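Local coordinates for Mono(ADP-ribosyl)transferase SpvB (PDB 2GWM), which probably transfers ADP-ribose from NAD(+) to an arginine of host actin through this C-terminal domain, blocking filament assembly, at residues I119-K130 with R189-N200. Sequence-based numbering, arbitrary orientation.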
ATOM      1  N   ILE A 119      -3.633 -12.423  -7.082  1.00 22.28           N
ATOM      2  CA  ILE A 119      -2.900 -13.629  -6.656  1.00 22.57           C
ATOM      3  C   ILE A 119      -1.394 -13.413  -6.699  1.00 21.23           C
ATOM      4  O   ILE A 119      -0.863 -12.783  -7.637  1.00 22.72           O
ATOM      5  CB  ILE A 119      -3.318 -14.775  -7.529  1.00 21.05           C
ATOM      6  CG1 ILE A 119      -4.797 -15.152  -7.302  1.00 20.68           C
ATOM      7  CG2 ILE A 119      -2.370 -16.003  -7.324  1.00 21.61           C
ATOM      8  CD1 ILE A 119      -5.376 -16.076  -8.305  1.00 23.65           C
ATOM      9  N   ASN A 120      -0.727 -13.866  -5.652  1.00 21.24           N
ATOM     10  CA  ASN A 120       0.689 -13.846  -5.505  1.00 21.52           C
ATOM     11  C   ASN A 120       1.071 -14.906  -4.478  1.00 19.84           C
ATOM     12  O   ASN A 120       0.197 -15.639  -4.008  1.00 20.33           O
ATOM     13  CB  ASN A 120       1.148 -12.463  -5.022  1.00 24.98           C
ATOM     14  CG  ASN A 120       2.459 -12.042  -5.583  1.00 26.85           C
ATOM     15  OD1 ASN A 120       3.408 -12.843  -5.698  1.00 28.97           O
ATOM     16  ND2 ASN A 120       2.554 -10.719  -5.952  1.00 31.47           N
ATOM     17  N   ASP A 121       2.346 -15.006  -4.131  1.00 19.12           N
ATOM     18  CA  ASP A 121       2.720 -16.035  -3.149  1.00 20.11           C
ATOM     19  C   ASP A 121       2.053 -15.868  -1.786  1.00 18.78           C
ATOM     20  O   ASP A 121       1.807 -16.842  -1.081  1.00 19.39           O
ATOM     21  CB  ASP A 121       4.236 -16.286  -3.060  1.00 21.51           C
ATOM     22  CG  ASP A 121       5.078 -15.144  -2.439  1.00 22.92           C
ATOM     23  OD1 ASP A 121       4.673 -14.603  -1.391  1.00 22.94           O
ATOM     24  OD2 ASP A 121       6.190 -14.838  -3.013  1.00 24.43           O
ATOM     25  N   THR A 122       1.726 -14.639  -1.444  1.00 18.17           N
ATOM     26  CA  THR A 122       1.107 -14.302  -0.185  1.00 18.64           C
ATOM     27  C   THR A 122      -0.165 -13.500  -0.417  1.00 19.40           C
ATOM     28  O   THR A 122      -0.150 -12.493  -1.150  1.00 20.65           O
ATOM     29  CB  THR A 122       2.091 -13.483   0.662  1.00 20.18           C
ATOM     30  OG1 THR A 122       3.267 -14.220   0.866  1.00 21.35           O
ATOM     31  CG2 THR A 122       1.489 -13.103   1.967  1.00 21.41           C
ATOM     32  N   ILE A 123      -1.258 -13.888   0.202  1.00 18.23           N
ATOM     33  CA  ILE A 123      -2.468 -13.121   0.219  1.00 19.23           C
ATOM     34  C   ILE A 123      -2.654 -12.607   1.620  1.00 19.69           C
ATOM     35  O   ILE A 123      -2.683 -13.352   2.599  1.00 19.32           O
ATOM     36  CB  ILE A 123      -3.722 -13.961  -0.136  1.00 20.10           C
ATOM     37  CG1 ILE A 123      -3.554 -14.728  -1.447  1.00 22.82           C
ATOM     38  CG2 ILE A 123      -4.976 -13.100  -0.198  1.00 21.69           C
ATOM     39  CD1 ILE A 123      -3.150 -13.906  -2.608  1.00 22.82           C
ATOM     40  N   LEU A 124      -2.740 -11.291   1.732  1.00 19.18           N
ATOM     41  CA  LEU A 124      -3.090 -10.646   3.011  1.00 18.74           C
ATOM     42  C   LEU A 124      -4.575 -10.383   3.109  1.00 19.62           C
ATOM     43  O   LEU A 124      -5.194  -9.793   2.216  1.00 20.25           O
ATOM     44  CB  LEU A 124      -2.383  -9.298   3.108  1.00 19.48           C
ATOM     45  CG  LEU A 124      -0.897  -9.326   2.946  1.00 20.63           C
ATOM     46  CD1 LEU A 124      -0.293  -7.921   3.142  1.00 22.05           C
ATOM     47  CD2 LEU A 124      -0.180 -10.319   3.794  1.00 24.36           C
ATOM     48  N   ASN A 125      -5.181 -10.821   4.220  1.00 18.84           N
ATOM     49  CA  ASN A 125      -6.548 -10.616   4.560  1.00 19.39           C
ATOM     50  C   ASN A 125      -6.497  -9.693   5.757  1.00 19.20           C
ATOM     51  O   ASN A 125      -6.097 -10.070   6.792  1.00 20.10           O
ATOM     52  CB  ASN A 125      -7.157 -11.998   4.970  1.00 20.20           C
ATOM     53  CG  ASN A 125      -8.591 -11.927   5.364  1.00 21.41           C
ATOM     54  OD1 ASN A 125      -9.421 -11.300   4.684  1.00 25.08           O
ATOM     55  ND2 ASN A 125      -8.933 -12.621   6.491  1.00 24.15           N
ATOM     56  N   ILE A 126      -6.799  -8.425   5.508  1.00 19.25           N
ATOM     57  CA  ILE A 126      -6.542  -7.324   6.448  1.00 20.20           C
ATOM     58  C   ILE A 126      -7.805  -6.779   7.055  1.00 19.27           C
ATOM     59  O   ILE A 126      -8.577  -6.089   6.379  1.00 20.68           O
ATOM     60  CB  ILE A 126      -5.779  -6.187   5.731  1.00 20.09           C
ATOM     61  CG1 ILE A 126      -4.504  -6.675   5.082  1.00 20.74           C
ATOM     62  CG2 ILE A 126      -5.449  -5.085   6.734  1.00 21.31           C
ATOM     63  CD1 ILE A 126      -3.814  -5.631   4.249  1.00 22.02           C
ATOM     64  N   TYR A 127      -8.033  -7.096   8.325  1.00 20.03           N
ATOM     65  CA  TYR A 127      -9.198  -6.613   9.026  1.00 20.63           C
ATOM     66  C   TYR A 127      -9.011  -5.184   9.486  1.00 19.87           C
ATOM     67  O   TYR A 127      -7.938  -4.804   9.934  1.00 20.51           O
ATOM     68  CB  TYR A 127      -9.505  -7.497  10.215  1.00 21.00           C
ATOM     69  CG  TYR A 127      -9.943  -8.895   9.750  1.00 21.34           C
ATOM     70  CD1 TYR A 127     -11.167  -9.071   9.118  1.00 21.04           C
ATOM     71  CD2 TYR A 127      -9.098 -10.002   9.864  1.00 24.45           C
ATOM     72  CE1 TYR A 127     -11.597 -10.314   8.724  1.00 23.67           C
ATOM     73  CE2 TYR A 127      -9.491 -11.251   9.427  1.00 26.25           C
ATOM     74  CZ  TYR A 127     -10.744 -11.413   8.829  1.00 25.18           C
ATOM     75  OH  TYR A 127     -11.119 -12.688   8.413  1.00 27.56           O
ATOM     76  N   LEU A 128     -10.089  -4.435   9.457  1.00 20.23           N
ATOM     77  CA  LEU A 128     -10.083  -3.030   9.803  1.00 20.57           C
ATOM     78  C   LEU A 128     -11.069  -2.758  10.874  1.00 20.37           C
ATOM     79  O   LEU A 128     -12.123  -3.348  10.871  1.00 21.40           O
ATOM     80  CB  LEU A 128     -10.504  -2.188   8.590  1.00 20.68           C
ATOM     81  CG  LEU A 128      -9.630  -2.394   7.356  1.00 21.50           C
ATOM     82  CD1 LEU A 128     -10.179  -1.529   6.228  1.00 23.66           C
ATOM     83  CD2 LEU A 128      -8.135  -2.109   7.585  1.00 20.81           C
ATOM     84  N   GLU A 129     -10.719  -1.899  11.820  1.00 20.95           N
ATOM     85  CA  GLU A 129     -11.669  -1.417  12.820  1.00 21.29           C
ATOM     86  C   GLU A 129     -12.153  -0.028  12.461  1.00 21.91           C
ATOM     87  O   GLU A 129     -11.510   0.677  11.695  1.00 21.96           O
ATOM     88  CB  GLU A 129     -11.022  -1.386  14.207  1.00 21.95           C
ATOM     89  CG  GLU A 129     -10.668  -2.719  14.786  1.00 27.30           C
ATOM     90  CD  GLU A 129     -11.825  -3.675  14.765  1.00 29.92           C
ATOM     91  OE1 GLU A 129     -12.903  -3.268  15.297  1.00 34.38           O
ATOM     92  OE2 GLU A 129     -11.677  -4.806  14.227  1.00 32.14           O
ATOM     93  N   LYS A 130     -13.292   0.362  13.010  1.00 23.14           N
ATOM     94  CA  LYS A 130     -13.946   1.623  12.625  1.00 24.40           C
ATOM     95  C   LYS A 130     -13.025   2.763  12.916  1.00 24.14           C
ATOM     96  O   LYS A 130     -12.358   2.748  13.916  1.00 24.84           O
ATOM     97  CB  LYS A 130     -15.221   1.818  13.406  1.00 24.95           C
ATOM     98  CG  LYS A 130     -16.376   0.975  12.994  1.00 29.64           C
ATOM     99  CD  LYS A 130     -17.519   1.274  13.969  1.00 31.25           C
ATOM    100  CE  LYS A 130     -18.617   0.235  14.031  1.00 34.55           C
ATOM    101  NZ  LYS A 130     -19.631   0.597  15.054  1.00 36.73           N
ATOM    102  N   ARG A 189      -0.166 -20.902  -7.260  1.00 17.11           N
ATOM    103  CA  ARG A 189       0.995 -20.074  -6.906  1.00 17.82           C
ATOM    104  C   ARG A 189       1.010 -19.629  -5.445  1.00 17.45           C
ATOM    105  O   ARG A 189       2.025 -19.200  -4.943  1.00 17.67           O
ATOM    106  CB  ARG A 189       0.986 -18.765  -7.717  1.00 17.81           C
ATOM    107  CG  ARG A 189       1.142 -18.987  -9.205  1.00 19.38           C
ATOM    108  CD  ARG A 189       0.933 -17.665 -10.037  1.00 22.06           C
ATOM    109  NE  ARG A 189       1.810 -16.629  -9.524  1.00 23.34           N
ATOM    110  CZ  ARG A 189       1.534 -15.324  -9.379  1.00 26.82           C
ATOM    111  NH1 ARG A 189       0.354 -14.781  -9.695  1.00 31.44           N
ATOM    112  NH2 ARG A 189       2.493 -14.541  -8.879  1.00 31.72           N
ATOM    113  N   ILE A 190      -0.115 -19.757  -4.754  1.00 16.65           N
ATOM    114  CA  ILE A 190      -0.245 -19.199  -3.430  1.00 17.25           C
ATOM    115  C   ILE A 190       0.404 -20.076  -2.404  1.00 17.37           C
ATOM    116  O   ILE A 190       0.064 -21.281  -2.318  1.00 18.19           O
ATOM    117  CB  ILE A 190      -1.718 -18.916  -3.059  1.00 17.78           C
ATOM    118  CG1 ILE A 190      -2.352 -17.961  -4.090  1.00 17.50           C
ATOM    119  CG2 ILE A 190      -1.865 -18.371  -1.656  1.00 18.82           C
ATOM    120  CD1 ILE A 190      -3.823 -17.865  -3.939  1.00 19.66           C
ATOM    121  N   LYS A 191       1.273 -19.474  -1.595  1.00 17.85           N
ATOM    122  CA  LYS A 191       1.957 -20.186  -0.554  1.00 18.02           C
ATOM    123  C   LYS A 191       1.329 -20.015   0.817  1.00 19.08           C
ATOM    124  O   LYS A 191       1.353 -20.909   1.661  1.00 19.95           O
ATOM    125  CB  LYS A 191       3.405 -19.733  -0.482  1.00 20.19           C
ATOM    126  CG  LYS A 191       4.254 -20.536   0.470  1.00 23.64           C
ATOM    127  CD  LYS A 191       5.639 -20.714  -0.176  1.00 31.46           C
ATOM    128  CE  LYS A 191       6.411 -21.838   0.445  1.00 35.97           C
ATOM    129  NZ  LYS A 191       6.941 -21.430   1.765  1.00 42.00           N
ATOM    130  N   ARG A 192       0.692 -18.877   1.045  1.00 18.71           N
ATOM    131  CA  ARG A 192       0.149 -18.588   2.346  1.00 19.34           C
ATOM    132  C   ARG A 192      -0.873 -17.478   2.283  1.00 18.66           C
ATOM    133  O   ARG A 192      -0.869 -16.622   1.380  1.00 18.40           O
ATOM    134  CB  ARG A 192       1.278 -18.209   3.294  1.00 18.64           C
ATOM    135  CG  ARG A 192       1.834 -16.838   2.921  1.00 20.75           C
ATOM    136  CD  ARG A 192       3.044 -16.479   3.759  1.00 22.93           C
ATOM    137  NE  ARG A 192       4.221 -17.338   3.593  1.00 22.36           N
ATOM    138  CZ  ARG A 192       5.069 -17.294   2.569  1.00 23.31           C
ATOM    139  NH1 ARG A 192       4.824 -16.483   1.549  1.00 22.84           N
ATOM    140  NH2 ARG A 192       6.147 -18.103   2.529  1.00 22.27           N
ATOM    141  N   ILE A 193      -1.765 -17.524   3.244  1.00 18.04           N
ATOM    142  CA  ILE A 193      -2.624 -16.433   3.642  1.00 18.62           C
ATOM    143  C   ILE A 193      -2.150 -15.934   4.968  1.00 19.95           C
ATOM    144  O   ILE A 193      -1.894 -16.704   5.875  1.00 19.78           O
ATOM    145  CB  ILE A 193      -4.149 -16.875   3.725  1.00 19.44           C
ATOM    146  CG1 ILE A 193      -4.635 -17.448   2.403  1.00 20.63           C
ATOM    147  CG2 ILE A 193      -5.040 -15.724   4.266  1.00 20.53           C
ATOM    148  CD1 ILE A 193      -5.884 -18.291   2.591  1.00 21.84           C
ATOM    149  N   ILE A 194      -2.101 -14.602   5.090  1.00 19.08           N
ATOM    150  CA  ILE A 194      -1.771 -13.985   6.345  1.00 18.89           C
ATOM    151  C   ILE A 194      -2.965 -13.146   6.705  1.00 19.42           C
ATOM    152  O   ILE A 194      -3.340 -12.231   6.001  1.00 19.92           O
ATOM    153  CB  ILE A 194      -0.528 -13.122   6.313  1.00 19.65           C
ATOM    154  CG1 ILE A 194       0.653 -13.909   5.792  1.00 19.81           C
ATOM    155  CG2 ILE A 194      -0.247 -12.598   7.726  1.00 20.12           C
ATOM    156  CD1 ILE A 194       1.936 -13.110   5.705  1.00 22.10           C
ATOM    157  N   ASN A 195      -3.556 -13.471   7.861  1.00 19.33           N
ATOM    158  CA  ASN A 195      -4.673 -12.735   8.460  1.00 18.87           C
ATOM    159  C   ASN A 195      -4.064 -11.691   9.385  1.00 19.15           C
ATOM    160  O   ASN A 195      -3.356 -12.025  10.337  1.00 18.76           O
ATOM    161  CB  ASN A 195      -5.602 -13.686   9.219  1.00 18.91           C
ATOM    162  CG  ASN A 195      -6.197 -14.726   8.335  1.00 21.22           C
ATOM    163  OD1 ASN A 195      -5.993 -15.971   8.545  1.00 23.89           O
ATOM    164  ND2 ASN A 195      -6.988 -14.273   7.394  1.00 17.74           N
ATOM    165  N   MET A 196      -4.379 -10.444   9.106  1.00 20.03           N
ATOM    166  CA  MET A 196      -3.792  -9.277   9.767  1.00 21.35           C
ATOM    167  C   MET A 196      -4.879  -8.361  10.244  1.00 20.52           C
ATOM    168  O   MET A 196      -6.010  -8.416   9.764  1.00 19.98           O
ATOM    169  CB  MET A 196      -2.981  -8.411   8.765  1.00 22.42           C
ATOM    170  CG  MET A 196      -1.956  -9.102   8.074  1.00 26.27           C
ATOM    171  SD  MET A 196      -1.031  -7.939   7.128  1.00 28.44           S
ATOM    172  CE  MET A 196       0.536  -8.631   7.301  1.00 32.35           C
ATOM    173  N   ARG A 197      -4.512  -7.412  11.126  1.00 19.51           N
ATOM    174  CA  ARG A 197      -5.454  -6.417  11.595  1.00 20.95           C
ATOM    175  C   ARG A 197      -4.765  -5.074  11.692  1.00 20.06           C
ATOM    176  O   ARG A 197      -3.672  -4.994  12.264  1.00 21.91           O
ATOM    177  CB  ARG A 197      -6.008  -6.792  12.963  1.00 20.17           C
ATOM    178  CG  ARG A 197      -7.072  -5.868  13.477  1.00 22.84           C
ATOM    179  CD  ARG A 197      -7.776  -6.412  14.739  1.00 24.43           C
ATOM    180  NE  ARG A 197      -8.229  -7.755  14.535  1.00 29.25           N
ATOM    181  CZ  ARG A 197      -9.338  -8.115  13.914  1.00 23.10           C
ATOM    182  NH1 ARG A 197     -10.231  -7.225  13.521  1.00 30.85           N
ATOM    183  NH2 ARG A 197      -9.499  -9.402  13.663  1.00 33.62           N
ATOM    184  N   VAL A 198      -5.365  -4.044  11.109  1.00 18.70           N
ATOM    185  CA  VAL A 198      -4.820  -2.672  11.293  1.00 19.13           C
ATOM    186  C   VAL A 198      -5.126  -2.206  12.712  1.00 19.65           C
ATOM    187  O   VAL A 198      -6.253  -2.339  13.164  1.00 20.85           O
ATOM    188  CB  VAL A 198      -5.373  -1.713  10.231  1.00 19.14           C
ATOM    189  CG1 VAL A 198      -4.952  -0.261  10.554  1.00 20.04           C
ATOM    190  CG2 VAL A 198      -4.865  -2.080   8.864  1.00 21.57           C
ATOM    191  N   LEU A 199      -4.112  -1.725  13.447  1.00 21.01           N
ATOM    192  CA  LEU A 199      -4.292  -1.113  14.751  1.00 20.55           C
ATOM    193  C   LEU A 199      -4.420   0.389  14.619  1.00 21.06           C
ATOM    194  O   LEU A 199      -3.453   1.026  14.242  1.00 22.74           O
ATOM    195  CB  LEU A 199      -3.118  -1.465  15.696  1.00 21.32           C
ATOM    196  CG  LEU A 199      -2.822  -2.956  15.830  1.00 21.87           C
ATOM    197  CD1 LEU A 199      -1.544  -3.281  16.629  1.00 20.18           C
ATOM    198  CD2 LEU A 199      -3.993  -3.647  16.508  1.00 26.31           C
ATOM    199  N   ASN A 200      -5.607   0.925  14.871  1.00 23.28           N
ATOM    200  CA  ASN A 200      -5.860   2.392  14.819  1.00 24.70           C
ATOM    201  C   ASN A 200      -5.243   3.121  15.988  1.00 27.19           C
ATOM    202  O   ASN A 200      -5.155   2.542  17.050  1.00 29.28           O
ATOM    203  CB  ASN A 200      -7.347   2.663  14.874  1.00 25.29           C
ATOM    204  CG  ASN A 200      -8.088   2.128  13.690  1.00 24.19           C
ATOM    205  OD1 ASN A 200      -9.334   2.006  13.772  1.00 31.17           O
ATOM    206  ND2 ASN A 200      -7.383   1.778  12.605  1.00 19.78           N
ATOM    207  OXT ASN A 200      -4.905   4.331  15.904  1.00 29.96           O
TER
HETATM  208  O   HOH W   1       1.842 -11.724  -9.309  1.00 40.66           O
HETATM  209  O   HOH W   2      -8.201  -0.819  11.928  1.00 23.29           O
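Strands 122-127 and 192-198 run parallel, with Ile123 opposite Ile193 and Asn125 opposite Asn195, joined by an unbroken ladder from Ile123 N to Arg192 O through to Val198 N on Tyr127 O. Where the pairing begins, Asp121 O takes two amides, Lys191 N at 2.7 Å and Arg192 N at 3.1 Å. Past its other end a water carries the link on, accepting from Glu129 N and donating to Val198 O.

Among the charged groups, Arg192 reaches across at the start of the ladder. Its guanidinium meets Thr122 edge-on, NH1 giving a hydrogen bond to OG1 (2.8 Å), and the same nitrogen makes a longer salt bridge to Asp121 OD1 (3.5 Å). Thr122 OG1 in turn donates to Asp121 OD1, closing a small polar triangle, while Arg192 NH2 pairs with Asp86. Toward the other end, Arg197 lays one guanidinium face over Tyr127 CB. The Arg197 side chain leaves with CG anti to the backbone N (chi1 -176°) and bends at chi3, bringing Arg197 NH1 within 2.9 Å of Glu129 OE2 in a salt bridge whose hydrogen bond is weak. Stronger partners lie outside: Glu160 for Arg197, Arg77 for Glu129.

The apolar contacts on one face link Thr122, Leu124 and Ile126 to Ile194, Met196 and Val198. Leu124 CD2 lies alongside Ile194, 3.8 Å from its CB, and also touches Met196 CE; Val198 CG2 touches both Ile126 CG2 and Leu128 CD2, the latter at 3.5 Å. On the opposite face Ile123 CG1 meets Ile190, which packs on helix 168-175.

This parallel pair is central to the mixed five-stranded sheet of the ADP-ribosyltransferase core: strand 78-83, carrying the predicted active-site Arg81 beside Leu124, flanks 122-127, and strand 155-164 flanks 192-198, both antiparallel.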